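WbbM protein (Klebsiella pneumoniae, PDB 6U4B) is a trimeric, bifunctional glycosyltransferase that polymerises an O-antigen and carries a magnesium site in its family 8 glycosyltransferase region. Local coordinates at residues N291-P296 against F396-K401; I324-K329 against T409-D414; D334-E339 against S361-D366; Y344-R349 against T586-E591. One frame throughout, in Å; residues are numbered along the deposited sequence.

Three of the four contacts gather round one parallel beta-alpha-beta unit of the glycosyltransferase family 8 region. Interaction 3 pairs its two strands. Interaction 4 ties its helix to the C-terminal helix 589-596, and Phe364 CE2 packs on Lys347 O at 3.6 Å where the two meet. Interaction 1 meets the strands near their start, where Asn295 O is 2.9 Å from Arg363 NH1, a probable hydrogen bond. Interaction 2 touches none of the others, its centre about 17 Å from that of interaction 3. Its segment 409-414 directly follows the magnesium ligands Asp406 and Asp408, with the Val411 side chain about 12 Å from a bound magnesium ion.

Interaction 1 (N291-P296 against F396-K401); sequences NGALNP and FRRYDK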
loop_
_atom_site.group_PDB
_atom_site.type_symbol
_atom_site.label_atom_id
_atom_site.label_comp_id
_atom_site.label_asym_id
_atom_site.label_seq_id
_atom_site.Cartn_x
_atom_site.Cartn_y
_atom_site.Cartn_z
ATOM N N ASN A 291 2.217 -8.668 42.147
ATOM C CA ASN A 291 3.338 -7.896 42.669
ATOM C C ASN A 291 4.498 -7.798 41.684
ATOM O O ASN A 291 5.566 -7.294 42.055
ATOM C CB ASN A 291 3.832 -8.489 44.002
ATOM C CG ASN A 291 4.428 -9.889 43.847
ATOM O OD1 ASN A 291 4.254 -10.552 42.818
ATOM N ND2 ASN A 291 5.116 -10.349 44.881
ATOM N N GLY A 292 4.318 -8.259 40.448
ATOM C CA GLY A 292 5.380 -8.267 39.467
ATOM C C GLY A 292 5.595 -6.919 38.797
ATOM O O GLY A 292 5.010 -5.895 39.157
ATOM N N ALA A 293 6.472 -6.938 37.795
ATOM C CA ALA A 293 6.828 -5.751 37.030
ATOM C C ALA A 293 7.389 -6.198 35.688
ATOM O O ALA A 293 7.896 -7.316 35.557
ATOM C CB ALA A 293 7.844 -4.877 37.775
ATOM N N LEU A 294 7.295 -5.316 34.697
ATOM C CA LEU A 294 7.779 -5.620 33.359
ATOM C C LEU A 294 9.239 -5.214 33.219
ATOM O O LEU A 294 9.643 -4.138 33.664
ATOM C CB LEU A 294 6.932 -4.912 32.302
ATOM C CG LEU A 294 5.509 -5.448 32.177
ATOM C CD1 LEU A 294 4.731 -4.676 31.131
ATOM C CD2 LEU A 294 5.529 -6.935 31.845
ATOM N N ASN A 295 10.018 -6.076 32.604
ATOM C CA ASN A 295 11.414 -5.732 32.417
ATOM C C ASN A 295 11.651 -5.170 31.021
ATOM O O ASN A 295 10.955 -5.537 30.069
ATOM C CB ASN A 295 12.307 -6.959 32.628
ATOM C CG ASN A 295 12.541 -7.258 34.095
ATOM O OD1 ASN A 295 11.641 -7.717 34.800
ATOM N ND2 ASN A 295 13.756 -7.000 34.566
ATOM N N PRO A 296 12.616 -4.261 30.882
ATOM C CA PRO A 296 12.962 -3.756 29.550
ATOM C C PRO A 296 13.427 -4.883 28.640
ATOM O O PRO A 296 14.053 -5.850 29.080
ATOM C CB PRO A 296 14.092 -2.759 29.832
ATOM C CG PRO A 296 13.906 -2.366 31.266
ATOM C CD PRO A 296 13.379 -3.591 31.950
ATOM N N PHE A 396 5.864 -0.318 35.804
ATOM C CA PHE A 396 7.072 0.041 35.070
ATOM C C PHE A 396 8.174 0.568 35.982
ATOM O O PHE A 396 9.035 1.332 35.534
ATOM C CB PHE A 396 6.738 1.061 33.981
ATOM C CG PHE A 396 5.832 0.519 32.915
ATOM C CD1 PHE A 396 6.360 -0.123 31.808
ATOM C CD2 PHE A 396 4.457 0.628 33.029
ATOM C CE1 PHE A 396 5.537 -0.632 30.827
ATOM C CE2 PHE A 396 3.624 0.118 32.048
ATOM C CZ PHE A 396 4.166 -0.516 30.946
ATOM N N ARG A 397 8.183 0.144 37.249
ATOM C CA ARG A 397 9.132 0.662 38.230
ATOM C C ARG A 397 10.581 0.309 37.916
ATOM O O ARG A 397 11.482 0.871 38.546
ATOM C CB ARG A 397 8.770 0.155 39.629
ATOM C CG ARG A 397 8.808 -1.362 39.795
ATOM C CD ARG A 397 8.465 -1.756 41.227
ATOM N NE ARG A 397 8.393 -3.203 41.408
ATOM C CZ ARG A 397 7.307 -3.931 41.173
ATOM N NH1 ARG A 397 6.199 -3.347 40.736
ATOM N NH2 ARG A 397 7.329 -5.244 41.369
ATOM N N ARG A 398 10.831 -0.593 36.970
ATOM C CA ARG A 398 12.190 -0.918 36.555
ATOM C C ARG A 398 12.670 -0.070 35.386
ATOM O O ARG A 398 13.791 -0.273 34.909
ATOM C CB ARG A 398 12.290 -2.406 36.209
ATOM C CG ARG A 398 12.240 -3.287 37.441
ATOM C CD ARG A 398 11.978 -4.742 37.113
ATOM N NE ARG A 398 11.378 -5.423 38.255
ATOM C CZ ARG A 398 11.206 -6.736 38.345
ATOM N NH1 ARG A 398 11.597 -7.529 37.358
ATOM N NH2 ARG A 398 10.647 -7.256 39.429
ATOM N N TYR A 399 11.857 0.872 34.923
ATOM C CA TYR A 399 12.235 1.815 33.883
ATOM C C TYR A 399 12.630 3.147 34.509
ATOM O O TYR A 399 12.106 3.539 35.555
ATOM C CB TYR A 399 11.081 2.030 32.900
ATOM C CG TYR A 399 10.803 0.864 31.981
ATOM C CD1 TYR A 399 11.154 0.921 30.639
ATOM C CD2 TYR A 399 10.182 -0.289 32.447
ATOM C CE1 TYR A 399 10.900 -0.136 29.785
ATOM C CE2 TYR A 399 9.925 -1.355 31.599
ATOM C CZ TYR A 399 10.287 -1.271 30.267
ATOM O OH TYR A 399 10.035 -2.323 29.413
ATOM N N ASP A 400 13.566 3.843 33.862
ATOM C CA ASP A 400 13.911 5.191 34.308
ATOM C C ASP A 400 12.841 6.192 33.892
ATOM O O ASP A 400 12.304 6.924 34.731
ATOM C CB ASP A 400 15.277 5.609 33.760
ATOM C CG ASP A 400 16.427 4.978 34.516
ATOM O OD1 ASP A 400 17.524 4.841 33.931
ATOM O OD2 ASP A 400 16.230 4.604 35.692
ATOM N N LYS A 401 12.517 6.236 32.601
ATOM C CA LYS A 401 11.463 7.104 32.097
ATOM C C LYS A 401 10.599 6.340 31.102
ATOM O O LYS A 401 11.071 5.443 30.399
ATOM C CB LYS A 401 12.028 8.375 31.443
ATOM C CG LYS A 401 12.666 9.334 32.431
ATOM C CD LYS A 401 12.904 10.708 31.824
ATOM C CE LYS A 401 13.918 10.656 30.698
ATOM N NZ LYS A 401 14.269 12.023 30.222
#
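Ala293 and Asn295 meet two consecutive arginines, Arg397 and Arg398, of a type I beta turn. The turn runs from Phe396 to Tyr399, closed by Tyr399 N to Phe396 O, and links helix 392-395 to strand 402-405. The facing segment 291-296 is an irregular linker leading to strand 302-309.

The polar bonds come from the arginine tips. Arg397 NH2 donates to Asn291 O at 2.8 Å, with the carbonyl oxygen 19° out of the guanidinium plane. Gly292 O takes weak bonds from both NH1 and NH2, and NH1 also reaches Gln394 O. Arg398 NH1 donates weakly to Asn295 OD1 at 2.6 Å, the amide and guanidinium planes standing 76° apart.

Packing fills in between. Ala293 CB lies over the centre of the Arg397 guanidinium, 3.5 Å above its plane, and also touches Arg398 NE. The two side chains lie side by side where Leu294 CD1 touches Phe396 CE1 at 4.1 Å, and both reach Val336 of strand 333-340.

Tyr399 makes the last group. Its hydroxyl is hydrogen-bonded to Asp334, and Leu294 O lies at its ring edge. Pro296 CG sits over the ring face in a CH-pi contact, 4.0 Å from the centroid and 14° off the normal.

Interaction 2 (I324-K329 against T409-D414); sequences IRHADK and TVVKAD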
loop_
_atom_site.group_PDB
_atom_site.type_symbol
_atom_site.label_atom_id
_atom_site.label_comp_id
_atom_site.label_asym_id
_atom_site.label_seq_id
_atom_site.Cartn_x
_atom_site.Cartn_y
_atom_site.Cartn_z
ATOM N N ILE A 324 5.687 3.620 14.442
ATOM C CA ILE A 324 6.666 2.923 13.609
ATOM C C ILE A 324 7.095 3.792 12.435
ATOM O O ILE A 324 8.280 3.844 12.079
ATOM C CB ILE A 324 6.095 1.577 13.127
ATOM C CG1 ILE A 324 5.907 0.623 14.309
ATOM C CG2 ILE A 324 6.993 0.966 12.061
ATOM C CD1 ILE A 324 5.265 -0.682 13.932
ATOM N N ARG A 325 6.143 4.485 11.809
ATOM C CA ARG A 325 6.462 5.225 10.590
ATOM C C ARG A 325 7.370 6.417 10.861
ATOM O O ARG A 325 8.116 6.837 9.973
ATOM C CB ARG A 325 5.179 5.674 9.903
ATOM C CG ARG A 325 4.353 4.517 9.344
ATOM C CD ARG A 325 3.104 4.998 8.625
ATOM N NE ARG A 325 3.414 5.621 7.344
ATOM C CZ ARG A 325 3.566 6.930 7.164
ATOM N NH1 ARG A 325 3.848 7.405 5.959
ATOM N NH2 ARG A 325 3.433 7.764 8.186
ATOM N N HIS A 326 7.342 6.952 12.081
ATOM C CA HIS A 326 8.181 8.074 12.475
ATOM C C HIS A 326 9.310 7.653 13.409
ATOM O O HIS A 326 9.932 8.509 14.043
ATOM C CB HIS A 326 7.329 9.168 13.124
ATOM C CG HIS A 326 6.342 9.793 12.187
ATOM N ND1 HIS A 326 6.676 10.827 11.336
ATOM C CD2 HIS A 326 5.034 9.527 11.959
ATOM C CE1 HIS A 326 5.614 11.173 10.630
ATOM N NE2 HIS A 326 4.605 10.399 10.988
ATOM N N ALA A 327 9.591 6.355 13.495
ATOM C CA ALA A 327 10.634 5.863 14.382
ATOM C C ALA A 327 12.016 6.139 13.804
ATOM O O ALA A 327 12.222 6.088 12.587
ATOM C CB ALA A 327 10.460 4.362 14.617
ATOM N N ASP A 328 12.967 6.435 14.688
ATOM C CA ASP A 328 14.361 6.574 14.291
ATOM C C ASP A 328 14.963 5.189 14.096
ATOM O O ASP A 328 14.819 4.315 14.957
ATOM C CB ASP A 328 15.140 7.357 15.347
ATOM C CG ASP A 328 16.611 7.542 14.987
ATOM O OD1 ASP A 328 17.032 7.134 13.882
ATOM O OD2 ASP A 328 17.351 8.106 15.820
ATOM N N LYS A 329 15.636 4.990 12.959
ATOM C CA LYS A 329 16.227 3.687 12.670
ATOM C C LYS A 329 17.303 3.322 13.685
ATOM O O LYS A 329 17.527 2.135 13.950
ATOM C CB LYS A 329 16.804 3.668 11.252
ATOM C CG LYS A 329 17.994 4.595 11.034
ATOM C CD LYS A 329 18.567 4.427 9.631
ATOM C CE LYS A 329 19.716 5.393 9.366
ATOM N NZ LYS A 329 20.918 5.094 10.192
ATOM N N THR A 409 -4.910 8.654 19.343
ATOM C CA THR A 409 -3.952 9.609 18.807
ATOM C C THR A 409 -3.213 8.988 17.627
ATOM O O THR A 409 -3.240 7.773 17.418
ATOM C CB THR A 409 -2.925 10.042 19.865
ATOM O OG1 THR A 409 -2.120 8.914 20.233
ATOM C CG2 THR A 409 -3.615 10.597 21.110
ATOM N N VAL A 410 -2.553 9.848 16.853
ATOM C CA VAL A 410 -1.498 9.451 15.931
ATOM C C VAL A 410 -0.359 10.447 16.090
ATOM O O VAL A 410 -0.594 11.641 16.304
ATOM C CB VAL A 410 -1.969 9.392 14.457
ATOM C CG1 VAL A 410 -3.024 8.309 14.256
ATOM C CG2 VAL A 410 -2.482 10.746 13.982
ATOM N N VAL A 411 0.873 9.959 16.006
ATOM C CA VAL A 411 2.040 10.825 16.114
ATOM C C VAL A 411 2.498 11.215 14.717
ATOM O O VAL A 411 2.300 10.481 13.741
ATOM C CB VAL A 411 3.182 10.160 16.911
ATOM C CG1 VAL A 411 2.680 9.717 18.280
ATOM C CG2 VAL A 411 3.765 8.990 16.141
ATOM N N LYS A 412 3.097 12.402 14.621
ATOM C CA LYS A 412 3.708 12.882 13.387
ATOM C C LYS A 412 5.211 13.066 13.541
ATOM O O LYS A 412 5.840 13.708 12.691
ATOM C CB LYS A 412 3.064 14.200 12.946
ATOM C CG LYS A 412 1.544 14.171 12.902
ATOM C CD LYS A 412 1.032 13.459 11.662
ATOM C CE LYS A 412 1.351 14.253 10.408
ATOM N NZ LYS A 412 0.707 13.664 9.204
ATOM N N ALA A 413 5.802 12.523 14.604
ATOM C CA ALA A 413 7.209 12.736 14.893
ATOM C C ALA A 413 7.728 11.581 15.736
ATOM O O ALA A 413 6.963 10.757 16.244
ATOM C CB ALA A 413 7.436 14.073 15.611
ATOM N N ASP A 414 9.049 11.530 15.872
ATOM C CA ASP A 414 9.696 10.522 16.701
ATOM C C ASP A 414 9.342 10.760 18.166
ATOM O O ASP A 414 9.644 11.823 18.718
ATOM C CB ASP A 414 11.209 10.579 16.484
ATOM C CG ASP A 414 11.968 9.564 17.321
ATOM O OD1 ASP A 414 11.335 8.693 17.954
ATOM O OD2 ASP A 414 13.215 9.643 17.342
HETATM O O HOH W 1 1.700 9.836 11.090
HETATM O O HOH W 2 3.264 11.692 8.818
#
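His326 turns its imidazole onto the backbone of 411-413 by two torsions. With chi1 at -65°, CG lies opposite the carbonyl carbon and beside the backbone N. With chi2 at -84°, the ring stands roughly across the CA-CB-CG plane and presents a face to the peptide between Lys412 and Ala413. Lys412 C lies over the ring centre, 3.4 Å above the plane. Ala413 N is over the same face, nearer the rim. His326 CB adds a touch on Ala413 O.

Two waters lie in the ring plane at its edge. Water 1 is 3.0 Å from His326 NE2 and donates to Val411 O at 2.8 Å. Water 2 bonds weakly to NE2 and to Lys412 NZ, whose stronger partner is Asp578.

Further along the chain, Asp414 CA makes a C-H...O contact with His326 O at 3.3 Å. Asp414 OD2 touches Asp328 CB, while the Asp414 carboxylate is held by Lys331 and Tyr333.

The contact joins the turn after helix 313-325 to the end of strand 409-411. No direct hydrogen bond crosses it. The two segments are joined by van der Waals contact of the imidazole face with a peptide, and by water, at a partly solvated surface.

Interaction 3 (D334-E339 against S361-D366); sequences DIVVLE and SLRFFD
Arg363 reaches across to Asp334 and Val336 on the neighbouring strand. From CB, the chain places CG beside the backbone N (chi1 -65°) and bends at chi3 (-66°), which turns the guanidinium toward Asp334. NE donates to water 3 at 3.1 Å. NE and CZ pass Val336 CG2, and NH2 comes closest to it, at 3.7 Å. NH2 forms a salt bridge with Asp334 OD1 at 3.0 Å, on the syn lone pair, and NH1 bonds to Asn295 O. Water 3 donates to Asp334 OD1 and Ile335 O and accepts from Ser361 OG, so four groups fix it. The other Asp334 oxygen holds Tyr399.

Ile335, Val337, Leu362 and Phe364 form an apolar patch on the other face. Leu362 CD2 touches Ile335 CG2 and Val337 CG2. Phe364 CD1 meets Val337 CB at 3.6 Å, and helix 344-352 packs on this face. Further along, Glu339 OE1 and Asp366 OD2, 4.2 Å apart, flank water 4 and also bond Asn59 and Asn368 respectively.

Five backbone hydrogen bonds join the strands, the straightest from Val337 N to Arg363 O at 2.8 Å and 171°. This is the in-register parallel pairing of a beta-alpha-beta crossover, as in the Rossmann-like nucleotide-sugar region of GT-A glycosyltransferases.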
loop_
_atom_site.group_PDB
_atom_site.type_symbol
_atom_site.label_atom_id
_atom_site.label_comp_id
_atom_site.label_asym_id
_atom_site.label_seq_id
_atom_site.Cartn_x
_atom_site.Cartn_y
_atom_site.Cartn_z
ATOM N N ASP A 334 10.145 0.266 22.825
ATOM C CA ASP A 334 9.605 -0.757 23.720
ATOM C C ASP A 334 8.152 -0.384 24.004
ATOM O O ASP A 334 7.859 0.370 24.934
ATOM C CB ASP A 334 10.447 -0.829 24.999
ATOM C CG ASP A 334 9.987 -1.915 25.967
ATOM O OD1 ASP A 334 8.931 -2.545 25.748
ATOM O OD2 ASP A 334 10.703 -2.136 26.966
ATOM N N ILE A 335 7.241 -0.914 23.193
ATOM C CA ILE A 335 5.824 -0.591 23.290
ATOM C C ILE A 335 5.139 -1.651 24.138
ATOM O O ILE A 335 5.290 -2.853 23.886
ATOM C CB ILE A 335 5.173 -0.493 21.900
ATOM C CG1 ILE A 335 5.955 0.471 21.005
ATOM C CG2 ILE A 335 3.729 -0.046 22.029
ATOM C CD1 ILE A 335 5.347 0.664 19.631
ATOM N N VAL A 336 4.390 -1.210 25.146
ATOM C CA VAL A 336 3.620 -2.103 26.003
ATOM C C VAL A 336 2.177 -1.624 26.005
ATOM O O VAL A 336 1.905 -0.464 26.340
ATOM C CB VAL A 336 4.170 -2.156 27.438
ATOM C CG1 VAL A 336 3.253 -2.986 28.321
ATOM C CG2 VAL A 336 5.583 -2.723 27.445
ATOM N N VAL A 337 1.256 -2.509 25.638
ATOM C CA VAL A 337 -0.169 -2.203 25.626
ATOM C C VAL A 337 -0.806 -2.803 26.872
ATOM O O VAL A 337 -0.782 -4.025 27.066
ATOM C CB VAL A 337 -0.847 -2.731 24.354
ATOM C CG1 VAL A 337 -2.360 -2.665 24.501
ATOM C CG2 VAL A 337 -0.387 -1.935 23.134
ATOM N N LEU A 338 -1.369 -1.945 27.721
ATOM C CA LEU A 338 -2.182 -2.392 28.847
ATOM C C LEU A 338 -3.563 -2.716 28.299
ATOM O O LEU A 338 -4.407 -1.829 28.152
ATOM C CB LEU A 338 -2.248 -1.320 29.929
ATOM C CG LEU A 338 -0.894 -0.736 30.340
ATOM C CD1 LEU A 338 -1.069 0.359 31.386
ATOM C CD2 LEU A 338 0.011 -1.837 30.853
ATOM N N GLU A 339 -3.797 -3.986 27.985
ATOM C CA GLU A 339 -4.975 -4.395 27.235
ATOM C C GLU A 339 -6.095 -4.827 28.170
ATOM O O GLU A 339 -5.855 -5.469 29.197
ATOM C CB GLU A 339 -4.638 -5.524 26.257
ATOM C CG GLU A 339 -4.045 -6.781 26.886
ATOM C CD GLU A 339 -5.101 -7.813 27.250
ATOM O OE1 GLU A 339 -4.827 -8.659 28.127
ATOM O OE2 GLU A 339 -6.204 -7.777 26.665
ATOM N N SER A 361 9.496 -3.351 19.627
ATOM C CA SER A 361 8.880 -4.452 20.348
ATOM C C SER A 361 7.472 -4.068 20.783
ATOM O O SER A 361 7.196 -2.907 21.098
ATOM C CB SER A 361 9.704 -4.849 21.576
ATOM O OG SER A 361 9.012 -5.806 22.359
ATOM N N LEU A 362 6.584 -5.059 20.799
ATOM C CA LEU A 362 5.208 -4.876 21.247
ATOM C C LEU A 362 4.862 -6.014 22.197
ATOM O O LEU A 362 4.967 -7.189 21.826
ATOM C CB LEU A 362 4.235 -4.846 20.063
ATOM C CG LEU A 362 2.902 -4.096 20.186
ATOM C CD1 LEU A 362 1.746 -4.960 19.701
ATOM C CD2 LEU A 362 2.636 -3.573 21.594
ATOM N N ARG A 363 4.456 -5.667 23.414
ATOM C CA ARG A 363 4.029 -6.646 24.401
ATOM C C ARG A 363 2.696 -6.209 24.993
ATOM O O ARG A 363 2.339 -5.029 24.969
ATOM C CB ARG A 363 5.072 -6.821 25.513
ATOM C CG ARG A 363 6.399 -7.401 25.046
ATOM C CD ARG A 363 7.415 -7.412 26.177
ATOM N NE ARG A 363 7.794 -6.061 26.587
ATOM C CZ ARG A 363 8.454 -5.777 27.707
ATOM N NH1 ARG A 363 8.805 -6.747 28.541
ATOM N NH2 ARG A 363 8.760 -4.522 27.997
ATOM N N PHE A 364 1.959 -7.182 25.518
ATOM C CA PHE A 364 0.650 -6.948 26.108
ATOM C C PHE A 364 0.664 -7.331 27.578
ATOM O O PHE A 364 1.293 -8.322 27.967
ATOM C CB PHE A 364 -0.440 -7.745 25.385
ATOM C CG PHE A 364 -0.702 -7.278 23.984
ATOM C CD1 PHE A 364 -1.566 -6.222 23.744
ATOM C CD2 PHE A 364 -0.089 -7.897 22.908
ATOM C CE1 PHE A 364 -1.809 -5.786 22.451
ATOM C CE2 PHE A 364 -0.329 -7.468 21.612
ATOM C CZ PHE A 364 -1.190 -6.412 21.385
ATOM N N PHE A 365 -0.041 -6.548 28.389
ATOM C CA PHE A 365 -0.246 -6.857 29.796
ATOM C C PHE A 365 -1.714 -6.650 30.130
ATOM O O PHE A 365 -2.295 -5.621 29.771
ATOM C CB PHE A 365 0.634 -5.984 30.698
ATOM C CG PHE A 365 0.506 -6.309 32.161
ATOM C CD1 PHE A 365 1.147 -7.417 32.695
ATOM C CD2 PHE A 365 -0.261 -5.516 32.997
ATOM C CE1 PHE A 365 1.028 -7.727 34.041
ATOM C CE2 PHE A 365 -0.385 -5.820 34.349
ATOM C CZ PHE A 365 0.262 -6.927 34.869
ATOM N N ASP A 366 -2.312 -7.634 30.797
ATOM C CA ASP A 366 -3.703 -7.531 31.224
ATOM C C ASP A 366 -3.857 -6.389 32.221
ATOM O O ASP A 366 -3.414 -6.496 33.370
ATOM C CB ASP A 366 -4.174 -8.853 31.837
ATOM C CG ASP A 366 -5.667 -8.866 32.135
ATOM O OD1 ASP A 366 -6.187 -9.943 32.495
ATOM O OD2 ASP A 366 -6.326 -7.814 31.995
HETATM O O HOH W 3 7.531 -4.220 24.158
HETATM O O HOH W 4 -7.330 -8.427 29.503
#

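Interaction 4 (Y344-R349 against T586-E591); sequences YLNKTR and TPWEME
Arg349 NH1 and Glu591 OE2 form a salt bridge of 3.0 Å. The oxygen lies in the guanidinium plane, although Glu591 is poorly ordered. Arg349 NE has a second acid, Asp577 of a neighbouring subunit, so this arginine also takes part in the trimer interface. Trp588 NE1 donates to Asn346 OD1 at 2.9 Å and 158°. The acceptor lies in the indole plane, but the N-H comes from above the amide carbonyl plane. Asn346 ND2 is held by Asp310.

The packing lies round the arginine. Pro587 CB lies 3.4 Å above one face of its guanidinium and Leu345 CD2 over the opposite one, both toward the rim. The chain runs extended from CG to NE, which lays it along the proline. Nearer the backbone, Arg349 CB rests on Trp588 CZ2 at 3.7 Å.

Thr586 OG1 accepts weakly from Trp588 N, a capping bond before helix 589-596. Through Pro587 and Trp588 this turn docks on helix 344-352, while Trp588 and Glu591 also touch Ile314 of helix 313-325.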
loop_
_atom_site.group_PDB
_atom_site.type_symbol
_atom_site.label_atom_id
_atom_site.label_comp_id
_atom_site.label_asym_id
_atom_site.label_seq_id
_atom_site.Cartn_x
_atom_site.Cartn_y
_atom_site.Cartn_z
ATOM N N TYR A 344 -7.874 -12.051 20.680
ATOM C CA TYR A 344 -6.671 -12.733 20.213
ATOM C C TYR A 344 -6.322 -12.310 18.791
ATOM O O TYR A 344 -5.148 -12.092 18.469
ATOM C CB TYR A 344 -6.859 -14.249 20.293
ATOM C CG TYR A 344 -5.625 -15.033 19.911
ATOM C CD1 TYR A 344 -5.433 -15.475 18.608
ATOM C CD2 TYR A 344 -4.647 -15.327 20.852
ATOM C CE1 TYR A 344 -4.304 -16.188 18.254
ATOM C CE2 TYR A 344 -3.516 -16.041 20.506
ATOM C CZ TYR A 344 -3.349 -16.468 19.207
ATOM O OH TYR A 344 -2.222 -17.178 18.864
ATOM N N LEU A 345 -7.336 -12.175 17.933
ATOM C CA LEU A 345 -7.107 -11.726 16.563
ATOM C C LEU A 345 -6.483 -10.334 16.536
ATOM O O LEU A 345 -5.501 -10.097 15.825
ATOM C CB LEU A 345 -8.422 -11.748 15.783
ATOM C CG LEU A 345 -8.366 -11.307 14.316
ATOM C CD1 LEU A 345 -7.355 -12.137 13.535
ATOM C CD2 LEU A 345 -9.744 -11.406 13.679
ATOM N N ASN A 346 -7.033 -9.401 17.317
ATOM C CA ASN A 346 -6.508 -8.038 17.301
ATOM C C ASN A 346 -5.108 -7.971 17.895
ATOM O O ASN A 346 -4.250 -7.244 17.383
ATOM C CB ASN A 346 -7.455 -7.093 18.037
ATOM C CG ASN A 346 -8.559 -6.568 17.144
ATOM O OD1 ASN A 346 -8.354 -6.354 15.948
ATOM N ND2 ASN A 346 -9.741 -6.362 17.717
ATOM N N LYS A 347 -4.851 -8.725 18.969
ATOM C CA LYS A 347 -3.505 -8.760 19.534
ATOM C C LYS A 347 -2.502 -9.300 18.523
ATOM O O LYS A 347 -1.375 -8.797 18.425
ATOM C CB LYS A 347 -3.482 -9.596 20.817
ATOM C CG LYS A 347 -4.126 -8.901 22.009
ATOM C CD LYS A 347 -3.747 -9.552 23.342
ATOM C CE LYS A 347 -4.586 -10.783 23.639
ATOM N NZ LYS A 347 -4.494 -11.173 25.078
ATOM N N THR A 348 -2.899 -10.315 17.751
ATOM C CA THR A 348 -2.023 -10.848 16.713
ATOM C C THR A 348 -1.763 -9.810 15.627
ATOM O O THR A 348 -0.618 -9.601 15.211
ATOM C CB THR A 348 -2.635 -12.112 16.111
ATOM O OG1 THR A 348 -2.682 -13.145 17.107
ATOM C CG2 THR A 348 -1.818 -12.584 14.926
ATOM N N ARG A 349 -2.824 -9.146 15.160
ATOM C CA ARG A 349 -2.672 -8.110 14.140
ATOM C C ARG A 349 -1.766 -6.985 14.620
ATOM O O ARG A 349 -0.969 -6.445 13.842
ATOM C CB ARG A 349 -4.042 -7.556 13.755
ATOM C CG ARG A 349 -4.965 -8.564 13.103
ATOM C CD ARG A 349 -6.363 -7.996 12.934
ATOM N NE ARG A 349 -7.150 -8.756 11.969
ATOM C CZ ARG A 349 -8.388 -8.439 11.603
ATOM N NH1 ARG A 349 -8.982 -7.376 12.127
ATOM N NH2 ARG A 349 -9.032 -9.182 10.713
ATOM N N THR A 586 -3.462 -2.126 6.600
ATOM C CA THR A 586 -3.493 -2.952 7.804
ATOM C C THR A 586 -4.733 -3.835 7.715
ATOM O O THR A 586 -5.583 -3.588 6.850
ATOM C CB THR A 586 -3.499 -2.096 9.080
ATOM O OG1 THR A 586 -4.763 -1.430 9.207
ATOM C CG2 THR A 586 -2.381 -1.064 9.045
ATOM N N PRO A 587 -4.869 -4.879 8.542
ATOM C CA PRO A 587 -6.107 -5.680 8.489
ATOM C C PRO A 587 -7.359 -4.907 8.864
ATOM O O PRO A 587 -8.464 -5.370 8.553
ATOM C CB PRO A 587 -5.842 -6.817 9.486
ATOM C CG PRO A 587 -4.366 -6.923 9.530
ATOM C CD PRO A 587 -3.839 -5.525 9.375
ATOM N N TRP A 588 -7.233 -3.749 9.515
ATOM C CA TRP A 588 -8.403 -2.951 9.861
ATOM C C TRP A 588 -8.864 -2.046 8.727
ATOM O O TRP A 588 -9.836 -1.306 8.908
ATOM C CB TRP A 588 -8.121 -2.097 11.102
ATOM C CG TRP A 588 -7.693 -2.886 12.300
ATOM C CD1 TRP A 588 -8.497 -3.591 13.148
ATOM C CD2 TRP A 588 -6.356 -3.051 12.786
ATOM N NE1 TRP A 588 -7.743 -4.189 14.129
ATOM C CE2 TRP A 588 -6.425 -3.871 13.930
ATOM C CE3 TRP A 588 -5.108 -2.586 12.363
ATOM C CZ2 TRP A 588 -5.294 -4.236 14.655
ATOM C CZ3 TRP A 588 -3.985 -2.951 13.084
ATOM C CH2 TRP A 588 -4.086 -3.767 14.217
ATOM N N GLU A 589 -8.205 -2.095 7.566
ATOM C CA GLU A 589 -8.503 -1.148 6.495
ATOM C C GLU A 589 -9.928 -1.316 5.980
ATOM O O GLU A 589 -10.689 -0.345 5.903
ATOM C CB GLU A 589 -7.492 -1.313 5.361
ATOM C CG GLU A 589 -7.810 -0.494 4.127
ATOM C CD GLU A 589 -6.625 -0.374 3.192
ATOM O OE1 GLU A 589 -6.422 0.724 2.631
ATOM O OE2 GLU A 589 -5.892 -1.373 3.029
ATOM N N MET A 590 -10.310 -2.544 5.622
ATOM C CA MET A 590 -11.670 -2.777 5.150
ATOM C C MET A 590 -12.699 -2.670 6.269
ATOM O O MET A 590 -13.881 -2.450 5.984
ATOM C CB MET A 590 -11.776 -4.144 4.474
ATOM C CG MET A 590 -11.202 -5.296 5.282
ATOM S SD MET A 590 -11.857 -6.894 4.760
ATOM C CE MET A 590 -13.082 -7.186 6.036
ATOM N N GLU A 591 -12.281 -2.824 7.529
ATOM C CA GLU A 591 -13.204 -2.616 8.641
ATOM C C GLU A 591 -13.713 -1.182 8.671
ATOM O O GLU A 591 -14.872 -0.936 9.022
ATOM C CB GLU A 591 -12.526 -2.949 9.970
ATOM C CG GLU A 591 -12.527 -4.415 10.356
ATOM C CD GLU A 591 -12.199 -4.611 11.824
ATOM O OE1 GLU A 591 -12.745 -3.858 12.659
ATOM O OE2 GLU A 591 -11.386 -5.504 12.143
#